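Local coordinates for F-actin-capping protein subunit alpha (Plasmodium berghei, PDB 7A0H) that probably binds the barbed, fast-growing ends of actin filaments and blocks subunit exchange there, working as an asymmetric homodimer, at residues N43-E46 against D47-K51; S17-P21 against G22-D26. All coordinates share one frame; numbering follows the deposited sequence.

In the fold
Contacts 1 and 2 both lie in the three-helix N-terminal part of the chain, on the same side of its centre and with their own centres about 14 Å apart. Contact 2 is the turn by which helix 3-18 passes into helix 21-35; contact 1 is one stretch of helix 39-55, the next helix along. The two meet directly, with Ile49 CD1 of contact 1 packing 3.9 Å from Val24 CG1 of contact 2. Residues 17-26 also reach strand 223-238 and the second subunit, whereas residues 43-51 touch no other chain of the assembly. A bound buffer molecule, probably from crystallisation, lies about 5 Å from the side chain of Lys23.

Contact 1. Residues N43-E46 against D47-K51; sequences NFIE and DIISK
Phe44 and Ile48, one turn apart on the alpha-helix 39-55, illustrate how i to i+4 neighbours pack along a helical face. Phe44 carries CG opposite its backbone N (chi1 178°), which brings the far part of the ring back towards the following turn. There the CG1 branch of Ile48 lies over one ring face, and its terminal CD1 comes to 3.3 Å from Phe44 CE2, with CZ almost as near. The ring also packs on Lys9, Ile12 and Arg13 of helix 3-18. A quarter turn round the helix, Ile45 and Ile49 meet more loosely, CG2 to CG1 at 4.3 Å, and face Ile28 and Val24 of helix 21-35.

The polar side is arranged differently. OE1 of Glu46 stands 3.4 Å from Asp47 OD1, the two carboxylate planes turned 68° apart; this nearness of like charges would probably raise the cost of ionising both. Glu46 OE2 reaches towards Ser50 CB, and both residues pack on His93. Beneath these side chains run regular i to i+4 bonds, including Ile48 N to Phe44 O at 3.0 Å. Asp47 O has two donors: Lys51 N at 3.1 Å and, from a hydroxyl turned back onto the helix (chi1 62°), Ser50 OG at 2.7 Å.

Contact 2. Residues S17-P21 against G22-D26; sequences SNAPP and GKVFD
Lys23 N donates to Pro20 O at 3.0 Å, and one residue on, Val24 N donates to Pro21 O at 3.1 Å. Both N-H groups point well at their acceptors, yet each donor sits above its carbonyl plane, by 43° at Pro20 O and 57° at Pro21 O. Each bond spans three residues, as in a tight first turn. A water gives Pro21 O a second donor at 3.0 Å and accepts a weak, long bond from Phe25 N, sitting in the gap where the direct i to i+4 bond of the opening turn would be.

The arrangement is the tight interhelical turn of a helical hairpin: the chain leaves helical angles at Ala19, runs through Pro20 and winds up again into helix 21-35. Beyond these backbone bonds, the Lys23 chain crosses the ring of Pro20, its CD 3.7 Å from Pro20 CG. The methylenes beyond Lys23 CG are fully extended, which carries the ammonium onward past the ring. Here the turn meets the second subunit, since Lys23 also packs against Asn18 of the second subunit and Pro20 against Asn224 of that chain. On Val24, the CG2 methyl lies beside the backbone N (chi1 of CG1 173°) and presses on Pro20 O and Pro21 O, 3.3 Å from each. The same methyl meets Ala19 CB more loosely, at 4.3 Å.

Contact 1. Residues N43-E46 against D47-K51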
ATOM      1  N   ASN A  43      25.641   2.784  -5.795  1.00 68.75           N
ATOM      2  CA  ASN A  43      25.730   1.421  -6.290  1.00 73.61           C
ATOM      3  C   ASN A  43      24.845   0.454  -5.521  1.00 68.96           C
ATOM      4  O   ASN A  43      24.247  -0.449  -6.131  1.00 66.53           O
ATOM      5  CB  ASN A  43      27.192   0.986  -6.249  1.00 72.10           C
ATOM      6  CG  ASN A  43      28.036   1.712  -7.285  1.00 74.90           C
ATOM      7  OD1 ASN A  43      27.530   2.100  -8.353  1.00 91.59           O
ATOM      8  ND2 ASN A  43      29.305   1.954  -6.957  1.00 85.82           N
ATOM      9  N   PHE A  44      24.756   0.614  -4.205  1.00 65.77           N
ATOM     10  CA  PHE A  44      23.781  -0.085  -3.392  1.00 69.52           C
ATOM     11  C   PHE A  44      22.385   0.163  -3.931  1.00 73.90           C
ATOM     12  O   PHE A  44      21.611  -0.771  -4.135  1.00 69.70           O
ATOM     13  CB  PHE A  44      23.877   0.403  -1.949  1.00 80.40           C
ATOM     14  CG  PHE A  44      22.884  -0.199  -1.008  1.00 83.90           C
ATOM     15  CD1 PHE A  44      23.090  -1.448  -0.458  1.00 79.75           C
ATOM     16  CD2 PHE A  44      21.766   0.521  -0.624  1.00 86.62           C
ATOM     17  CE1 PHE A  44      22.187  -1.974   0.438  1.00 89.49           C
ATOM     18  CE2 PHE A  44      20.866  -0.009   0.250  1.00 93.11           C
ATOM     19  CZ  PHE A  44      21.084  -1.255   0.787  1.00 87.28           C
ATOM     20  N   ILE A  45      22.084   1.409  -4.269  1.00 64.18           N
ATOM     21  CA  ILE A  45      20.766   1.708  -4.779  1.00 68.59           C
ATOM     22  C   ILE A  45      20.608   1.042  -6.133  1.00 65.69           C
ATOM     23  O   ILE A  45      19.562   0.455  -6.424  1.00 65.70           O
ATOM     24  CB  ILE A  45      20.543   3.218  -4.849  1.00 62.51           C
ATOM     25  CG1 ILE A  45      20.434   3.846  -3.459  1.00 74.15           C
ATOM     26  CG2 ILE A  45      19.221   3.561  -5.574  1.00 59.75           C
ATOM     27  CD1 ILE A  45      20.412   5.416  -3.509  1.00 73.49           C
ATOM     28  N   GLU A  46      21.633   1.129  -6.991  1.00 66.74           N
ATOM     29  CA  GLU A  46      21.531   0.492  -8.296  1.00 63.29           C
ATOM     30  C   GLU A  46      21.290  -1.019  -8.162  1.00 63.55           C
ATOM     31  O   GLU A  46      20.481  -1.570  -8.889  1.00 64.13           O
ATOM     32  CB  GLU A  46      22.767   0.765  -9.148  1.00 58.91           C
ATOM     33  CG  GLU A  46      22.547   0.272 -10.652  1.00 72.28           C
ATOM     34  CD  GLU A  46      22.817  -1.212 -10.874  1.00 71.90           C
ATOM     35  OE1 GLU A  46      23.504  -1.827 -10.020  1.00 76.28           O
ATOM     36  OE2 GLU A  46      22.397  -1.766 -11.934  1.00 76.41           O
ATOM     37  N   ASP A  47      21.963  -1.696  -7.227  1.00 58.41           N
ATOM     38  CA  ASP A  47      21.732  -3.121  -7.032  1.00 61.36           C
ATOM     39  C   ASP A  47      20.303  -3.396  -6.606  1.00 68.99           C
ATOM     40  O   ASP A  47      19.609  -4.230  -7.199  1.00 67.64           O
ATOM     41  CB  ASP A  47      22.739  -3.700  -6.045  1.00 59.46           C
ATOM     42  CG  ASP A  47      24.063  -3.964  -6.735  1.00 84.20           C
ATOM     43  OD1 ASP A  47      23.998  -4.487  -7.889  1.00 95.20           O
ATOM     44  OD2 ASP A  47      25.142  -3.605  -6.215  1.00 87.00           O
ATOM     45  N   ILE A  48      19.831  -2.684  -5.604  1.00 58.33           N
ATOM     46  CA  ILE A  48      18.474  -2.898  -5.131  1.00 60.94           C
ATOM     47  C   ILE A  48      17.459  -2.683  -6.253  1.00 61.94           C
ATOM     48  O   ILE A  48      16.439  -3.382  -6.345  1.00 58.35           O
ATOM     49  CB  ILE A  48      18.176  -1.958  -3.954  1.00 62.02           C
ATOM     50  CG1 ILE A  48      18.689  -2.577  -2.681  1.00 73.63           C
ATOM     51  CG2 ILE A  48      16.699  -1.669  -3.913  1.00 64.65           C
ATOM     52  CD1 ILE A  48      18.537  -1.631  -1.505  1.00 79.37           C
ATOM     53  N   ILE A  49      17.695  -1.699  -7.103  1.00 52.96           N
ATOM     54  CA  ILE A  49      16.706  -1.454  -8.133  1.00 53.87           C
ATOM     55  C   ILE A  49      16.796  -2.526  -9.231  1.00 58.60           C
ATOM     56  O   ILE A  49      15.787  -2.943  -9.800  1.00 60.04           O
ATOM     57  CB  ILE A  49      16.881  -0.039  -8.671  1.00 51.94           C
ATOM     58  CG1 ILE A  49      16.451   0.965  -7.594  1.00 92.00           C
ATOM     59  CG2 ILE A  49      16.044   0.243  -9.854  1.00 65.70           C
ATOM     60  CD1 ILE A  49      14.932   0.906  -7.286  1.00 66.41           C
ATOM     61  N   SER A  50      17.990  -2.984  -9.573  1.00 57.42           N
ATOM     62  CA  SER A  50      18.067  -4.002 -10.598  1.00 64.75           C
ATOM     63  C   SER A  50      17.317  -5.253 -10.167  1.00 59.52           C
ATOM     64  O   SER A  50      16.675  -5.900 -10.981  1.00 60.38           O
ATOM     65  CB  SER A  50      19.521  -4.314 -10.911  1.00 57.13           C
ATOM     66  OG  SER A  50      20.184  -4.836  -9.760  1.00 64.68           O
ATOM     67  N   LYS A  51      17.412  -5.625  -8.906  1.00 63.93           N
ATOM     68  CA  LYS A  51      16.718  -6.810  -8.437  1.00 65.73           C
ATOM     69  C   LYS A  51      15.222  -6.569  -8.424  1.00 65.81           C
ATOM     70  O   LYS A  51      14.430  -7.438  -8.809  1.00 60.99           O
ATOM     71  CB  LYS A  51      17.220  -7.177  -7.051  1.00 61.75           C
ATOM     72  CG  LYS A  51      16.543  -8.397  -6.433  1.00 91.22           C
ATOM     73  CD  LYS A  51      16.952  -9.690  -7.117  1.00115.50           C
ATOM     74  CE  LYS A  51      16.584 -10.923  -6.283  1.00 74.90           C
ATOM     75  NZ  LYS A  51      15.145 -11.277  -6.427  1.00113.38           N
TER

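Contact 2. Residues S17-P21 against G22-D26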
ATOM      1  N   SER A  17      11.530  -0.704  -0.147  1.00107.39           N
ATOM      2  CA  SER A  17      10.725  -1.897   0.077  1.00 84.08           C
ATOM      3  C   SER A  17       9.259  -1.529   0.157  1.00 94.33           C
ATOM      4  O   SER A  17       8.397  -2.185  -0.435  1.00121.38           O
ATOM      5  CB  SER A  17      11.178  -2.598   1.351  1.00110.84           C
ATOM      6  OG  SER A  17      10.326  -3.671   1.686  1.00118.41           O
ATOM      7  N   ASN A  18       8.953  -0.499   0.926  1.00101.95           N
ATOM      8  CA  ASN A  18       7.579  -0.208   1.295  1.00107.55           C
ATOM      9  C   ASN A  18       6.896   0.751   0.332  1.00 97.17           C
ATOM     10  O   ASN A  18       5.676   0.937   0.421  1.00 92.51           O
ATOM     11  CB  ASN A  18       7.589   0.371   2.717  1.00 91.76           C
ATOM     12  CG  ASN A  18       7.738  -0.711   3.785  1.00115.30           C
ATOM     13  OD1 ASN A  18       8.687  -0.701   4.558  1.00121.75           O
ATOM     14  ND2 ASN A  18       6.818  -1.664   3.807  1.00131.30           N
ATOM     15  N   ALA A  19       7.652   1.371  -0.556  1.00103.82           N
ATOM     16  CA  ALA A  19       7.102   2.341  -1.485  1.00 81.60           C
ATOM     17  C   ALA A  19       6.311   1.665  -2.609  1.00 78.90           C
ATOM     18  O   ALA A  19       6.756   0.658  -3.166  1.00 90.64           O
ATOM     19  CB  ALA A  19       8.253   3.170  -2.049  1.00 70.82           C
ATOM     20  N   PRO A  20       5.156   2.208  -2.999  1.00 80.73           N
ATOM     21  CA  PRO A  20       4.430   1.673  -4.186  1.00 72.85           C
ATOM     22  C   PRO A  20       5.183   1.986  -5.468  1.00 75.69           C
ATOM     23  O   PRO A  20       5.985   2.932  -5.506  1.00 73.69           O
ATOM     24  CB  PRO A  20       3.070   2.384  -4.130  1.00 78.43           C
ATOM     25  CG  PRO A  20       3.372   3.691  -3.403  1.00 78.53           C
ATOM     26  CD  PRO A  20       4.440   3.355  -2.404  1.00 67.62           C
ATOM     27  N   PRO A  21       4.974   1.214  -6.539  1.00 66.66           N
ATOM     28  CA  PRO A  21       5.841   1.374  -7.711  1.00 66.54           C
ATOM     29  C   PRO A  21       5.906   2.811  -8.167  1.00 63.48           C
ATOM     30  O   PRO A  21       6.976   3.322  -8.489  1.00 72.66           O
ATOM     31  CB  PRO A  21       5.180   0.490  -8.775  1.00 74.06           C
ATOM     32  CG  PRO A  21       4.340  -0.479  -8.045  1.00 58.54           C
ATOM     33  CD  PRO A  21       3.920   0.203  -6.760  1.00 75.05           C
ATOM     34  N   GLY A  22       4.774   3.491  -8.175  1.00 67.26           N
ATOM     35  CA  GLY A  22       4.697   4.823  -8.731  1.00 74.57           C
ATOM     36  C   GLY A  22       5.488   5.896  -7.990  1.00 72.65           C
ATOM     37  O   GLY A  22       5.586   7.002  -8.515  1.00 74.78           O
ATOM     38  N   LYS A  23       5.940   5.643  -6.765  1.00 61.95           N
ATOM     39  CA  LYS A  23       6.714   6.609  -5.990  1.00 70.48           C
ATOM     40  C   LYS A  23       8.202   6.276  -5.954  1.00 75.10           C
ATOM     41  O   LYS A  23       8.978   6.998  -5.331  1.00 71.93           O
ATOM     42  CB  LYS A  23       6.183   6.714  -4.560  1.00 66.52           C
ATOM     43  CG  LYS A  23       4.779   7.280  -4.440  1.00 85.11           C
ATOM     44  CD  LYS A  23       4.301   7.234  -2.981  1.00 95.38           C
ATOM     45  CE  LYS A  23       3.002   8.009  -2.744  1.00 99.64           C
ATOM     46  NZ  LYS A  23       2.529   7.850  -1.333  1.00104.16           N
ATOM     47  N   VAL A  24       8.601   5.146  -6.516  1.00 71.44           N
ATOM     48  CA  VAL A  24       9.965   4.676  -6.345  1.00 66.46           C
ATOM     49  C   VAL A  24      10.956   5.646  -6.971  1.00 67.73           C
ATOM     50  O   VAL A  24      11.921   6.063  -6.335  1.00 75.06           O
ATOM     51  CB  VAL A  24      10.095   3.264  -6.935  1.00 62.43           C
ATOM     52  CG1 VAL A  24      11.561   2.828  -6.916  1.00 84.71           C
ATOM     53  CG2 VAL A  24       9.152   2.318  -6.172  1.00 68.43           C
ATOM     54  N   PHE A  25      10.713   6.034  -8.221  1.00 65.21           N
ATOM     55  CA  PHE A  25      11.584   6.960  -8.921  1.00 64.18           C
ATOM     56  C   PHE A  25      11.744   8.257  -8.148  1.00 76.53           C
ATOM     57  O   PHE A  25      12.867   8.716  -7.930  1.00 87.92           O
ATOM     58  CB  PHE A  25      11.050   7.252 -10.316  1.00 86.22           C
ATOM     59  CG  PHE A  25      11.944   8.142 -11.102  1.00110.32           C
ATOM     60  CD1 PHE A  25      12.835   7.637 -12.031  1.00 86.09           C
ATOM     61  CD2 PHE A  25      11.923   9.526 -10.880  1.00109.06           C
ATOM     62  CE1 PHE A  25      13.665   8.497 -12.738  1.00133.50           C
ATOM     63  CE2 PHE A  25      12.758  10.384 -11.576  1.00 78.89           C
ATOM     64  CZ  PHE A  25      13.630   9.886 -12.488  1.00 92.20           C
ATOM     65  N   ASP A  26      10.633   8.898  -7.775  1.00 80.09           N
ATOM     66  CA  ASP A  26      10.726  10.120  -6.992  1.00 81.81           C
ATOM     67  C   ASP A  26      11.498   9.824  -5.723  1.00 85.22           C
ATOM     68  O   ASP A  26      12.385  10.597  -5.324  1.00 87.06           O
ATOM     69  CB  ASP A  26       9.357  10.716  -6.680  1.00 84.76           C
ATOM     70  CG  ASP A  26       8.583  11.142  -7.957  1.00 98.07           C
ATOM     71  OD1 ASP A  26       9.218  11.423  -9.008  1.00 84.97           O
ATOM     72  OD2 ASP A  26       7.330  11.200  -7.895  1.00100.22           O
TER
HETATM   73  O   HOH W   1       7.945   5.685 -10.062  1.00 64.01           O